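Local coordinates for response regulator receiver protein (Pseudoalteromonas atlantica T6c, PDB 3KTO), which probably serves as a CheY-like receiver domain in two-component signalling, taking part in the control of transcription, at residues Ser23-Pro28 with Lys109-His114; Ile84-Ser89 with His114-Asp119; Leu29-Gln34 with Gln122-Ala127. One frame throughout, in Å; residues are numbered along the deposited sequence.

All three contacts use helix 113-127, met in turn near its start, along its first half and near its end. Contact 2 is the buried one, setting strand 83-87 of the central parallel sheet against the helix. Contacts 1 and 3 lie further out and are only partly buried: one brings in the last turn of helix 16-26, the other the turn leading into strand 32-36. Contacts 1 and 2 merge where Leu116 meets both Leu25 and Phe111. Contact 3 lies further along the helix, and Ile123 links it to Ile84. Apolar groups dominate everywhere, but the outer contacts add polar atoms, a carboxylate in contact 1 and a peptide oxygen in contact 3.

Contact 1: residues Ser23-Pro28 with Lys109-His114; sequences SKLLSP and KPFIEH
Leu25 reaches across from the last turn of helix 16-26 and sets its forked tip between Phe111 and Glu113. One branch, Leu25 CD2, meets the Phe111 ring at its edge, 3.7 Å from Phe111 CE2 and near the ring plane. The two side chains come from opposite directions, and the methyl does not lie over a ring face. The other branch turns to Glu113, where Leu25 CD1 is 3.8 Å from OE1. The fork straddles the first carbon of the glutamate, Glu113 CB lying 3.9 Å from both Leu25 CD1 and Leu25 CD2. With CG anti to the backbone N (chi1 173°), Leu25 holds both methyls out toward the loop, and leucine suits the place because its fork can serve ring and glutamate at once. In the alternating beta-alpha fold of receiver domains, helices 16-26 and 113-127 flank the same face of the parallel sheet, and here they meet just after strand 105-108. Lys109, next to a cis peptide bond before Pro110, forms salt bridges with Asp13 and Glu57, while Leu116 and Met86 also pack on Phe111. An alanine in place of Leu25 would remove both branches and would probably open a gap beside the Phe111 edge, leaving the Glu113 chain without its apolar neighbour. A glutamate suits the first turn of a helix, where the helix dipole may ease its charge. Its CB and carboxylate oxygen OE1 both lie against Leu25, while the residue as a whole is exposed and packs on Lys63 of a neighbouring subunit.

Contact 2: residues Ile84-Ser89 with His114-Asp119; sequences IVMASS and HVLVHD
Ile84 CD1 presses against Asp119 CB at 3.5 Å, the closest approach between residues 84-89 and 114-119. The arrangement belongs to the receiver-domain fold, in which the last helix runs back over a face of the parallel sheet: here the short strand and helix segments point nearly opposite ways, at 159°, with their axes 10.8 Å apart at closest approach. The tight end is made by the extended arm of a beta-branched side chain. Ile84 has CG1 anti to the carbonyl carbon (chi1 -60°) and continues extended, which carries its terminal methyl up to the helix surface, where it also lies 4.1 Å from the backbone C of Asp119. Isoleucine fits this spot because its branched CB suits a strand while CD1 can still span the space to the helix. Moving along the strand, the fit becomes looser. Leu116 offers a single methyl to two partners, its CD1 standing 4.3 Å from Ile84 CD1 and also 4.3 Å from the selenium of Met86, a selenomethionine in this crystal. These are light apolar touches; Leu22 and Phe111 pack on both Met86 and Leu116, and Leu25 on Leu116, to complete the buried layer. Asp119 forms the border with the polar side. Its CB and backbone are used for packing, whereas its carboxylate turns off the apolar layer and has Asp105 close by, a like charge that may raise the pKa of one of the pair. On the outer side of the helix the imidazole of His118, an exposed residue, presents its edge to this carboxylate, with Asp119 OD1 in the ring plane and 3.9 Å from ND1.

Contact 3: residues Leu29-Gln34 with Gln122-Ala127; sequences LDVTIQ and QIINGA
The peptide joining Asp30 to Val31 is the flat group that meets Ile124, and it does so with a face: the CD1 methyl stands about 4.0 Å above the plane of the Asp30 carbonyl, and it is 4.0 Å from Asp30 O. The methyl therefore sits over the oxygen, on one face of the peptide. In receiver-domain terms, this is where the loop between helix 16-26 and the edge strand 32-36 leans on the end of the last helix, joining the margin of the sheet to the C-terminal part of the fold. Ile124 carries the helix side of the contact. Its CG1 lies anti to the carbonyl carbon (chi1 -70°) and the chain runs on extended, so that CD1 projects from the helix and is met by three successive residues, Leu29, Asp30 and Val31. On one flank is Leu29, whose branch carbon CG is 4.1 Å from Ile124 CD1, with Leu29 CD2 scarcely further off. On another is Val31, which offers both CB and CG1 to the same methyl, CG1 at 4.1 Å. Branched aliphatic residues suit this place, since Leu29 and Val31 offer apolar carbons to the methyl from two sides. The loop is bent by an inverse gamma turn centred on Asp30, which brings Leu29 and Val31 to bear on a single methyl while the acidic side chain stays exposed. Beyond the two segments, Ile52 packs on Ile124 and Ile9 on Val31, linking this cluster to the sheet. The cost is borne by the backbone: Asp30 O is buried here without a hydrogen-bonding partner in the model, while the turn is closed by a weak bond from Val31 N to Leu29 O of 2.9 Å.

Contact 1: residues Ser23-Pro28 with Lys109-His114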
ATOM      1  N   SER A  23     -11.941   1.011  12.699  1.00 33.72           N
ATOM      2  CA  SER A  23     -12.865   1.578  13.671  1.00 35.49           C
ATOM      3  C   SER A  23     -14.306   1.200  13.343  1.00 35.80           C
ATOM      4  O   SER A  23     -15.080   0.850  14.236  1.00 36.81           O
ATOM      5  CB  SER A  23     -12.718   3.097  13.718  1.00 35.59           C
ATOM      6  OG  SER A  23     -11.443   3.450  14.218  1.00 36.78           O
ATOM      7  N   LYS A  24     -14.657   1.262  12.063  1.00 36.53           N
ATOM      8  CA  LYS A  24     -16.005   0.921  11.620  1.00 38.82           C
ATOM      9  C   LYS A  24     -16.320  -0.540  11.907  1.00 39.42           C
ATOM     10  O   LYS A  24     -17.363  -0.867  12.475  1.00 39.52           O
ATOM     11  CB  LYS A  24     -16.158   1.211  10.122  1.00 40.34           C
ATOM     12  CG  LYS A  24     -16.306   2.694   9.806  1.00 44.33           C
ATOM     13  CD  LYS A  24     -16.279   2.986   8.304  1.00 47.36           C
ATOM     14  CE  LYS A  24     -14.865   2.863   7.732  1.00 48.92           C
ATOM     15  NZ  LYS A  24     -14.771   3.289   6.298  1.00 49.50           N
ATOM     16  N   LEU A  25     -15.408  -1.418  11.513  1.00 38.90           N
ATOM     17  CA  LEU A  25     -15.570  -2.848  11.734  1.00 38.94           C
ATOM     18  C   LEU A  25     -15.730  -3.266  13.199  1.00 38.57           C
ATOM     19  O   LEU A  25     -16.443  -4.223  13.497  1.00 38.20           O
ATOM     20  CB  LEU A  25     -14.375  -3.603  11.142  1.00 39.19           C
ATOM     21  CG  LEU A  25     -14.319  -5.101  11.450  1.00 40.78           C
ATOM     22  CD1 LEU A  25     -15.465  -5.817  10.744  1.00 40.21           C
ATOM     23  CD2 LEU A  25     -12.983  -5.668  11.004  1.00 41.73           C
ATOM     24  N   LEU A  26     -15.075  -2.557  14.111  1.00 38.72           N
ATOM     25  CA  LEU A  26     -15.134  -2.921  15.521  1.00 39.32           C
ATOM     26  C   LEU A  26     -16.100  -2.109  16.378  1.00 43.17           C
ATOM     27  O   LEU A  26     -16.321  -2.437  17.541  1.00 43.01           O
ATOM     28  CB  LEU A  26     -13.733  -2.829  16.126  1.00 37.48           C
ATOM     29  CG  LEU A  26     -12.629  -3.675  15.495  1.00 35.02           C
ATOM     30  CD1 LEU A  26     -11.292  -3.296  16.120  1.00 34.16           C
ATOM     31  CD2 LEU A  26     -12.934  -5.154  15.692  1.00 33.55           C
ATOM     32  N   SER A  27     -16.674  -1.053  15.811  1.00 45.49           N
ATOM     33  CA  SER A  27     -17.600  -0.205  16.562  1.00 48.44           C
ATOM     34  C   SER A  27     -18.751  -0.994  17.174  1.00 49.75           C
ATOM     35  O   SER A  27     -19.135  -0.754  18.324  1.00 50.28           O
ATOM     36  CB  SER A  27     -18.166   0.904  15.669  1.00 49.41           C
ATOM     37  OG  SER A  27     -18.976   0.405  14.620  1.00 50.58           O
ATOM     38  N   PRO A  28     -19.310  -1.957  16.417  1.00 50.50           N
ATOM     39  CA  PRO A  28     -20.423  -2.726  16.978  1.00 51.47           C
ATOM     40  C   PRO A  28     -20.025  -3.762  18.013  1.00 51.99           C
ATOM     41  O   PRO A  28     -20.805  -4.653  18.329  1.00 52.27           O
ATOM     42  CB  PRO A  28     -21.086  -3.330  15.741  1.00 51.44           C
ATOM     43  CG  PRO A  28     -19.889  -3.600  14.833  1.00 51.39           C
ATOM     44  CD  PRO A  28     -19.049  -2.341  15.015  1.00 51.03           C
ATOM     45  N   LYS A 109      -2.327  -8.080   6.548  1.00 30.82           N
ATOM     46  CA  LYS A 109      -3.362  -7.270   5.903  1.00 31.49           C
ATOM     47  C   LYS A 109      -3.080  -7.341   4.393  1.00 31.66           C
ATOM     48  O   LYS A 109      -1.924  -7.388   3.986  1.00 29.24           O
ATOM     49  CB  LYS A 109      -3.284  -5.810   6.369  1.00 33.95           C
ATOM     50  CG  LYS A 109      -3.667  -5.583   7.821  1.00 36.41           C
ATOM     51  CD  LYS A 109      -3.813  -4.096   8.138  1.00 39.87           C
ATOM     52  CE  LYS A 109      -2.474  -3.366   8.106  1.00 40.56           C
ATOM     53  NZ  LYS A 109      -2.625  -1.912   8.453  1.00 43.00           N
ATOM     54  N   PRO A 110      -4.124  -7.381   3.549  1.00 32.63           N
ATOM     55  CA  PRO A 110      -5.559  -7.375   3.854  1.00 33.12           C
ATOM     56  C   PRO A 110      -5.910  -8.569   4.728  1.00 32.35           C
ATOM     57  O   PRO A 110      -5.432  -9.685   4.507  1.00 33.34           O
ATOM     58  CB  PRO A 110      -6.204  -7.449   2.471  1.00 32.61           C
ATOM     59  CG  PRO A 110      -5.193  -8.212   1.675  1.00 34.92           C
ATOM     60  CD  PRO A 110      -3.908  -7.552   2.101  1.00 33.58           C
ATOM     61  N   PHE A 111      -6.749  -8.324   5.720  1.00 32.37           N
ATOM     62  CA  PHE A 111      -7.136  -9.357   6.667  1.00 34.77           C
ATOM     63  C   PHE A 111      -8.564  -9.850   6.506  1.00 34.60           C
ATOM     64  O   PHE A 111      -9.376  -9.263   5.786  1.00 33.27           O
ATOM     65  CB  PHE A 111      -6.976  -8.827   8.090  1.00 35.96           C
ATOM     66  CG  PHE A 111      -7.828  -7.629   8.370  1.00 36.60           C
ATOM     67  CD1 PHE A 111      -7.533  -6.404   7.786  1.00 36.96           C
ATOM     68  CD2 PHE A 111      -8.962  -7.735   9.168  1.00 37.41           C
ATOM     69  CE1 PHE A 111      -8.352  -5.302   7.987  1.00 36.88           C
ATOM     70  CE2 PHE A 111      -9.789  -6.636   9.374  1.00 38.01           C
ATOM     71  CZ  PHE A 111      -9.480  -5.418   8.780  1.00 39.12           C
ATOM     72  N   ILE A 112      -8.849 -10.939   7.205  1.00 35.84           N
ATOM     73  CA  ILE A 112     -10.163 -11.547   7.209  1.00 37.74           C
ATOM     74  C   ILE A 112     -10.838 -10.905   8.413  1.00 36.66           C
ATOM     75  O   ILE A 112     -10.363 -11.031   9.539  1.00 32.77           O
ATOM     76  CB  ILE A 112     -10.046 -13.061   7.412  1.00 40.77           C
ATOM     77  CG1 ILE A 112      -8.999 -13.621   6.444  1.00 43.18           C
ATOM     78  CG2 ILE A 112     -11.386 -13.718   7.172  1.00 42.08           C
ATOM     79  CD1 ILE A 112      -8.660 -15.076   6.669  1.00 46.15           C
ATOM     80  N   GLU A 113     -11.942 -10.209   8.186  1.00 37.71           N
ATOM     81  CA  GLU A 113     -12.580  -9.536   9.297  1.00 40.61           C
ATOM     82  C   GLU A 113     -12.933 -10.401  10.499  1.00 39.69           C
ATOM     83  O   GLU A 113     -12.766  -9.953  11.632  1.00 39.51           O
ATOM     84  CB  GLU A 113     -13.809  -8.754   8.828  1.00 43.26           C
ATOM     85  CG  GLU A 113     -14.885  -9.554   8.145  1.00 48.34           C
ATOM     86  CD  GLU A 113     -16.143  -8.729   7.941  1.00 51.68           C
ATOM     87  OE1 GLU A 113     -16.033  -7.604   7.404  1.00 52.64           O
ATOM     88  OE2 GLU A 113     -17.238  -9.200   8.321  1.00 52.20           O
ATOM     89  N   HIS A 114     -13.393 -11.634  10.289  1.00 39.48           N
ATOM     90  CA  HIS A 114     -13.754 -12.443  11.453  1.00 39.41           C
ATOM     91  C   HIS A 114     -12.545 -12.785  12.316  1.00 37.34           C
ATOM     92  O   HIS A 114     -12.673 -12.967  13.525  1.00 37.75           O
ATOM     93  CB  HIS A 114     -14.524 -13.715  11.057  1.00 40.88           C
ATOM     94  CG  HIS A 114     -13.669 -14.825  10.535  1.00 43.52           C
ATOM     95  ND1 HIS A 114     -13.390 -14.986   9.195  1.00 45.03           N
ATOM     96  CD2 HIS A 114     -13.053 -15.849  11.171  1.00 44.71           C
ATOM     97  CE1 HIS A 114     -12.642 -16.063   9.029  1.00 45.14           C
ATOM     98  NE2 HIS A 114     -12.422 -16.604  10.212  1.00 45.44           N
TER

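Contact 2: residues Ile84-Ser89 with His114-Asp119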
ATOM      1  N   ILE A  84      -2.462  -7.001  19.413  1.00 17.80           N
ATOM      2  CA  ILE A  84      -2.632  -7.624  18.107  1.00 16.63           C
ATOM      3  C   ILE A  84      -1.741  -6.823  17.153  1.00 15.56           C
ATOM      4  O   ILE A  84      -1.935  -5.621  16.981  1.00 17.90           O
ATOM      5  CB  ILE A  84      -4.096  -7.499  17.605  1.00 17.53           C
ATOM      6  CG1 ILE A  84      -5.060  -8.184  18.572  1.00 19.41           C
ATOM      7  CG2 ILE A  84      -4.223  -8.107  16.228  1.00 17.35           C
ATOM      8  CD1 ILE A  84      -6.527  -7.975  18.200  1.00 22.66           C
ATOM      9  N   VAL A  85      -0.749  -7.467  16.557  1.00 15.14           N
ATOM     10  CA  VAL A  85       0.124  -6.778  15.616  1.00 11.83           C
ATOM     11  C   VAL A  85      -0.351  -7.077  14.185  1.00 15.25           C
ATOM     12  O   VAL A  85      -0.659  -8.221  13.857  1.00 14.53           O
ATOM     13  CB  VAL A  85       1.587  -7.219  15.810  1.00 14.70           C
ATOM     14  CG1 VAL A  85       2.460  -6.617  14.726  1.00 12.36           C
ATOM     15  CG2 VAL A  85       2.082  -6.765  17.193  1.00 12.91           C
HETATM   16  N   MSE A  86      -0.439  -6.040  13.351  1.00 13.89           N
HETATM   17  CA  MSE A  86      -0.896  -6.189  11.975  1.00 14.51           C
HETATM   18  C   MSE A  86       0.130  -5.601  11.014  1.00 16.98           C
HETATM   19  O   MSE A  86       0.849  -4.663  11.354  1.00 14.01           O
HETATM   20  CB  MSE A  86      -2.234  -5.473  11.783  1.00 16.85           C
HETATM   21  CG  MSE A  86      -3.334  -5.940  12.740  1.00 22.31           C
HETATM   22 SE   MSE A  86      -5.035  -5.065  12.406  1.00 34.81          SE
HETATM   23  CE  MSE A  86      -5.623  -6.196  10.951  1.00 29.71           C
ATOM     24  N   ALA A  87       0.197  -6.158   9.813  1.00 15.33           N
ATOM     25  CA  ALA A  87       1.142  -5.672   8.816  1.00 16.54           C
ATOM     26  C   ALA A  87       0.642  -6.033   7.427  1.00 19.00           C
ATOM     27  O   ALA A  87       0.090  -7.110   7.216  1.00 19.61           O
ATOM     28  CB  ALA A  87       2.532  -6.287   9.058  1.00 14.21           C
ATOM     29  N   SER A  88       0.803  -5.110   6.490  1.00 23.82           N
ATOM     30  CA  SER A  88       0.384  -5.347   5.116  1.00 29.68           C
ATOM     31  C   SER A  88       1.600  -5.846   4.351  1.00 32.22           C
ATOM     32  O   SER A  88       1.518  -6.196   3.173  1.00 35.32           O
ATOM     33  CB  SER A  88      -0.153  -4.056   4.496  1.00 30.65           C
ATOM     34  OG  SER A  88       0.743  -2.982   4.709  1.00 37.89           O
ATOM     35  N   SER A  89       2.726  -5.876   5.056  1.00 31.95           N
ATOM     36  CA  SER A  89       4.003  -6.322   4.523  1.00 34.33           C
ATOM     37  C   SER A  89       4.727  -7.055   5.640  1.00 34.10           C
ATOM     38  O   SER A  89       4.845  -6.539   6.755  1.00 34.01           O
ATOM     39  CB  SER A  89       4.836  -5.120   4.083  1.00 37.17           C
ATOM     40  OG  SER A  89       6.144  -5.519   3.720  1.00 40.37           O
ATOM     41  N   HIS A 114     -13.393 -11.634  10.289  1.00 39.48           N
ATOM     42  CA  HIS A 114     -13.754 -12.443  11.453  1.00 39.41           C
ATOM     43  C   HIS A 114     -12.545 -12.785  12.316  1.00 37.34           C
ATOM     44  O   HIS A 114     -12.673 -12.967  13.525  1.00 37.75           O
ATOM     45  CB  HIS A 114     -14.524 -13.715  11.057  1.00 40.88           C
ATOM     46  CG  HIS A 114     -13.669 -14.825  10.535  1.00 43.52           C
ATOM     47  ND1 HIS A 114     -13.390 -14.986   9.195  1.00 45.03           N
ATOM     48  CD2 HIS A 114     -13.053 -15.849  11.171  1.00 44.71           C
ATOM     49  CE1 HIS A 114     -12.642 -16.063   9.029  1.00 45.14           C
ATOM     50  NE2 HIS A 114     -12.422 -16.604  10.212  1.00 45.44           N
ATOM     51  N   VAL A 115     -11.368 -12.849  11.707  1.00 35.61           N
ATOM     52  CA  VAL A 115     -10.164 -13.138  12.474  1.00 34.33           C
ATOM     53  C   VAL A 115      -9.927 -11.972  13.426  1.00 32.27           C
ATOM     54  O   VAL A 115      -9.752 -12.155  14.627  1.00 31.83           O
ATOM     55  CB  VAL A 115      -8.935 -13.298  11.557  1.00 34.87           C
ATOM     56  CG1 VAL A 115      -7.667 -13.443  12.394  1.00 33.83           C
ATOM     57  CG2 VAL A 115      -9.114 -14.519  10.669  1.00 35.41           C
ATOM     58  N   LEU A 116      -9.934 -10.762  12.883  1.00 31.24           N
ATOM     59  CA  LEU A 116      -9.719  -9.587  13.707  1.00 30.88           C
ATOM     60  C   LEU A 116     -10.823  -9.462  14.749  1.00 29.72           C
ATOM     61  O   LEU A 116     -10.544  -9.275  15.928  1.00 28.27           O
ATOM     62  CB  LEU A 116      -9.678  -8.327  12.848  1.00 31.54           C
ATOM     63  CG  LEU A 116      -9.605  -7.028  13.655  1.00 33.84           C
ATOM     64  CD1 LEU A 116      -8.280  -6.953  14.402  1.00 30.99           C
ATOM     65  CD2 LEU A 116      -9.773  -5.842  12.725  1.00 34.73           C
ATOM     66  N   VAL A 117     -12.074  -9.570  14.316  1.00 29.09           N
ATOM     67  CA  VAL A 117     -13.195  -9.445  15.242  1.00 31.04           C
ATOM     68  C   VAL A 117     -13.044 -10.444  16.385  1.00 31.02           C
ATOM     69  O   VAL A 117     -13.192 -10.094  17.555  1.00 31.70           O
ATOM     70  CB  VAL A 117     -14.548  -9.648  14.506  1.00 31.61           C
ATOM     71  CG1 VAL A 117     -15.706  -9.613  15.499  1.00 31.89           C
ATOM     72  CG2 VAL A 117     -14.729  -8.552  13.471  1.00 30.63           C
ATOM     73  N   HIS A 118     -12.710 -11.681  16.042  1.00 32.80           N
ATOM     74  CA  HIS A 118     -12.531 -12.719  17.041  1.00 34.65           C
ATOM     75  C   HIS A 118     -11.420 -12.380  18.035  1.00 33.50           C
ATOM     76  O   HIS A 118     -11.604 -12.506  19.246  1.00 33.75           O
ATOM     77  CB  HIS A 118     -12.227 -14.055  16.356  1.00 38.51           C
ATOM     78  CG  HIS A 118     -12.018 -15.186  17.313  1.00 42.46           C
ATOM     79  ND1 HIS A 118     -10.815 -15.409  17.948  1.00 45.07           N
ATOM     80  CD2 HIS A 118     -12.874 -16.120  17.787  1.00 43.70           C
ATOM     81  CE1 HIS A 118     -10.940 -16.433  18.775  1.00 45.23           C
ATOM     82  NE2 HIS A 118     -12.180 -16.881  18.697  1.00 44.01           N
ATOM     83  N   ASP A 119     -10.267 -11.951  17.526  1.00 33.74           N
ATOM     84  CA  ASP A 119      -9.140 -11.596  18.388  1.00 31.15           C
ATOM     85  C   ASP A 119      -9.499 -10.501  19.379  1.00 30.24           C
ATOM     86  O   ASP A 119      -9.096 -10.545  20.543  1.00 30.71           O
ATOM     87  CB  ASP A 119      -7.944 -11.130  17.557  1.00 31.88           C
ATOM     88  CG  ASP A 119      -7.239 -12.271  16.857  1.00 33.37           C
ATOM     89  OD1 ASP A 119      -7.530 -13.439  17.185  1.00 30.70           O
ATOM     90  OD2 ASP A 119      -6.383 -11.995  15.990  1.00 33.25           O
TER

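Contact 3: residues Leu29-Gln34 with Gln122-Ala127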
ATOM      1  N   LEU A  29     -18.799  -3.643  18.514  1.00 51.67           N
ATOM      2  CA  LEU A  29     -18.273  -4.534  19.540  1.00 51.12           C
ATOM      3  C   LEU A  29     -18.344  -3.685  20.811  1.00 51.23           C
ATOM      4  O   LEU A  29     -18.376  -2.462  20.719  1.00 51.11           O
ATOM      5  CB  LEU A  29     -16.814  -4.931  19.212  1.00 51.00           C
ATOM      6  CG  LEU A  29     -16.540  -6.434  18.975  1.00 50.51           C
ATOM      7  CD1 LEU A  29     -17.518  -6.910  17.965  1.00 50.87           C
ATOM      8  CD2 LEU A  29     -15.128  -6.706  18.492  1.00 51.08           C
ATOM      9  N   ASP A  30     -18.363  -4.320  21.983  1.00 51.04           N
ATOM     10  CA  ASP A  30     -18.435  -3.604  23.265  1.00 51.05           C
ATOM     11  C   ASP A  30     -17.087  -3.007  23.676  1.00 49.40           C
ATOM     12  O   ASP A  30     -16.485  -3.442  24.663  1.00 50.30           O
ATOM     13  CB  ASP A  30     -18.941  -4.551  24.375  1.00 53.85           C
ATOM     14  CG  ASP A  30     -19.097  -3.853  25.730  1.00 56.58           C
ATOM     15  OD1 ASP A  30     -19.738  -2.778  25.787  1.00 57.57           O
ATOM     16  OD2 ASP A  30     -18.599  -4.391  26.746  1.00 58.73           O
ATOM     17  N   VAL A  31     -16.616  -2.011  22.924  1.00 46.69           N
ATOM     18  CA  VAL A  31     -15.328  -1.367  23.213  1.00 42.46           C
ATOM     19  C   VAL A  31     -15.125  -0.087  22.428  1.00 40.74           C
ATOM     20  O   VAL A  31     -15.699   0.083  21.354  1.00 40.26           O
ATOM     21  CB  VAL A  31     -14.135  -2.307  22.883  1.00 41.82           C
ATOM     22  CG1 VAL A  31     -14.064  -2.547  21.394  1.00 39.16           C
ATOM     23  CG2 VAL A  31     -12.829  -1.702  23.378  1.00 40.07           C
ATOM     24  N   THR A  32     -14.301   0.806  22.976  1.00 38.72           N
ATOM     25  CA  THR A  32     -13.975   2.082  22.339  1.00 37.84           C
ATOM     26  C   THR A  32     -12.609   1.998  21.657  1.00 35.99           C
ATOM     27  O   THR A  32     -11.608   1.701  22.309  1.00 36.06           O
ATOM     28  CB  THR A  32     -13.873   3.241  23.366  1.00 39.40           C
ATOM     29  OG1 THR A  32     -15.140   3.453  23.998  1.00 41.93           O
ATOM     30  CG2 THR A  32     -13.423   4.525  22.674  1.00 40.12           C
ATOM     31  N   ILE A  33     -12.556   2.295  20.364  1.00 34.17           N
ATOM     32  CA  ILE A  33     -11.288   2.253  19.647  1.00 31.93           C
ATOM     33  C   ILE A  33     -10.667   3.644  19.538  1.00 31.41           C
ATOM     34  O   ILE A  33     -11.083   4.452  18.703  1.00 31.58           O
ATOM     35  CB  ILE A  33     -11.466   1.686  18.220  1.00 32.78           C
ATOM     36  CG1 ILE A  33     -12.100   0.291  18.282  1.00 32.42           C
ATOM     37  CG2 ILE A  33     -10.124   1.632  17.512  1.00 30.73           C
ATOM     38  CD1 ILE A  33     -11.296  -0.726  19.075  1.00 32.76           C
ATOM     39  N   GLN A  34      -9.689   3.924  20.396  1.00 29.03           N
ATOM     40  CA  GLN A  34      -8.989   5.202  20.376  1.00 28.29           C
ATOM     41  C   GLN A  34      -7.746   5.034  19.495  1.00 25.33           C
ATOM     42  O   GLN A  34      -6.874   4.210  19.786  1.00 24.58           O
ATOM     43  CB  GLN A  34      -8.601   5.604  21.796  1.00 31.19           C
ATOM     44  CG  GLN A  34      -7.834   6.903  21.873  1.00 37.75           C
ATOM     45  CD  GLN A  34      -7.910   7.537  23.247  1.00 41.54           C
ATOM     46  OE1 GLN A  34      -7.967   6.840  24.266  1.00 44.02           O
ATOM     47  NE2 GLN A  34      -7.896   8.866  23.286  1.00 44.21           N
ATOM     48  N   GLN A 122     -11.992 -11.696  22.080  1.00 38.56           N
ATOM     49  CA  GLN A 122     -11.258 -12.498  23.050  1.00 39.91           C
ATOM     50  C   GLN A 122     -10.627 -11.596  24.113  1.00 38.76           C
ATOM     51  O   GLN A 122     -10.674 -11.894  25.307  1.00 37.57           O
ATOM     52  CB  GLN A 122     -10.179 -13.318  22.340  1.00 43.15           C
ATOM     53  CG  GLN A 122      -9.402 -14.243  23.261  1.00 49.95           C
ATOM     54  CD  GLN A 122      -8.453 -15.165  22.513  1.00 53.82           C
ATOM     55  OE1 GLN A 122      -8.879 -15.995  21.704  1.00 56.35           O
ATOM     56  NE2 GLN A 122      -7.159 -15.025  22.781  1.00 55.38           N
ATOM     57  N   ILE A 123     -10.036 -10.489  23.674  1.00 37.33           N
ATOM     58  CA  ILE A 123      -9.418  -9.542  24.595  1.00 35.03           C
ATOM     59  C   ILE A 123     -10.499  -8.926  25.489  1.00 36.23           C
ATOM     60  O   ILE A 123     -10.295  -8.725  26.684  1.00 35.04           O
ATOM     61  CB  ILE A 123      -8.693  -8.415  23.822  1.00 34.21           C
ATOM     62  CG1 ILE A 123      -7.480  -8.992  23.087  1.00 32.05           C
ATOM     63  CG2 ILE A 123      -8.276  -7.303  24.777  1.00 30.53           C
ATOM     64  CD1 ILE A 123      -6.800  -8.012  22.153  1.00 28.34           C
ATOM     65  N   ILE A 124     -11.647  -8.626  24.893  1.00 37.43           N
ATOM     66  CA  ILE A 124     -12.767  -8.053  25.625  1.00 39.43           C
ATOM     67  C   ILE A 124     -13.216  -9.009  26.734  1.00 40.77           C
ATOM     68  O   ILE A 124     -13.359  -8.605  27.890  1.00 40.93           O
ATOM     69  CB  ILE A 124     -13.963  -7.774  24.676  1.00 39.25           C
ATOM     70  CG1 ILE A 124     -13.617  -6.616  23.737  1.00 38.52           C
ATOM     71  CG2 ILE A 124     -15.222  -7.452  25.483  1.00 39.57           C
ATOM     72  CD1 ILE A 124     -14.641  -6.381  22.650  1.00 39.01           C
ATOM     73  N   ASN A 125     -13.425 -10.275  26.377  1.00 40.63           N
ATOM     74  CA  ASN A 125     -13.864 -11.287  27.334  1.00 42.20           C
ATOM     75  C   ASN A 125     -12.821 -11.588  28.401  1.00 43.83           C
ATOM     76  O   ASN A 125     -13.139 -11.662  29.588  1.00 44.12           O
ATOM     77  CB  ASN A 125     -14.224 -12.585  26.612  1.00 40.74           C
ATOM     78  CG  ASN A 125     -15.337 -12.404  25.609  1.00 40.23           C
ATOM     79  OD1 ASN A 125     -16.128 -11.471  25.707  1.00 41.52           O
ATOM     80  ND2 ASN A 125     -15.415 -13.308  24.642  1.00 39.71           N
ATOM     81  N   GLY A 126     -11.578 -11.774  27.973  1.00 45.09           N
ATOM     82  CA  GLY A 126     -10.512 -12.064  28.910  1.00 47.20           C
ATOM     83  C   GLY A 126     -10.294 -10.921  29.879  1.00 49.97           C
ATOM     84  O   GLY A 126      -9.717 -11.107  30.956  1.00 49.95           O
ATOM     85  N   ALA A 127     -10.761  -9.734  29.498  1.00 51.04           N
ATOM     86  CA  ALA A 127     -10.617  -8.544  30.327  1.00 53.03           C
ATOM     87  C   ALA A 127     -11.654  -8.523  31.443  1.00 53.96           C
ATOM     88  O   ALA A 127     -11.335  -8.212  32.589  1.00 54.47           O
ATOM     89  CB  ALA A 127     -10.746  -7.292  29.470  1.00 52.42           C
TER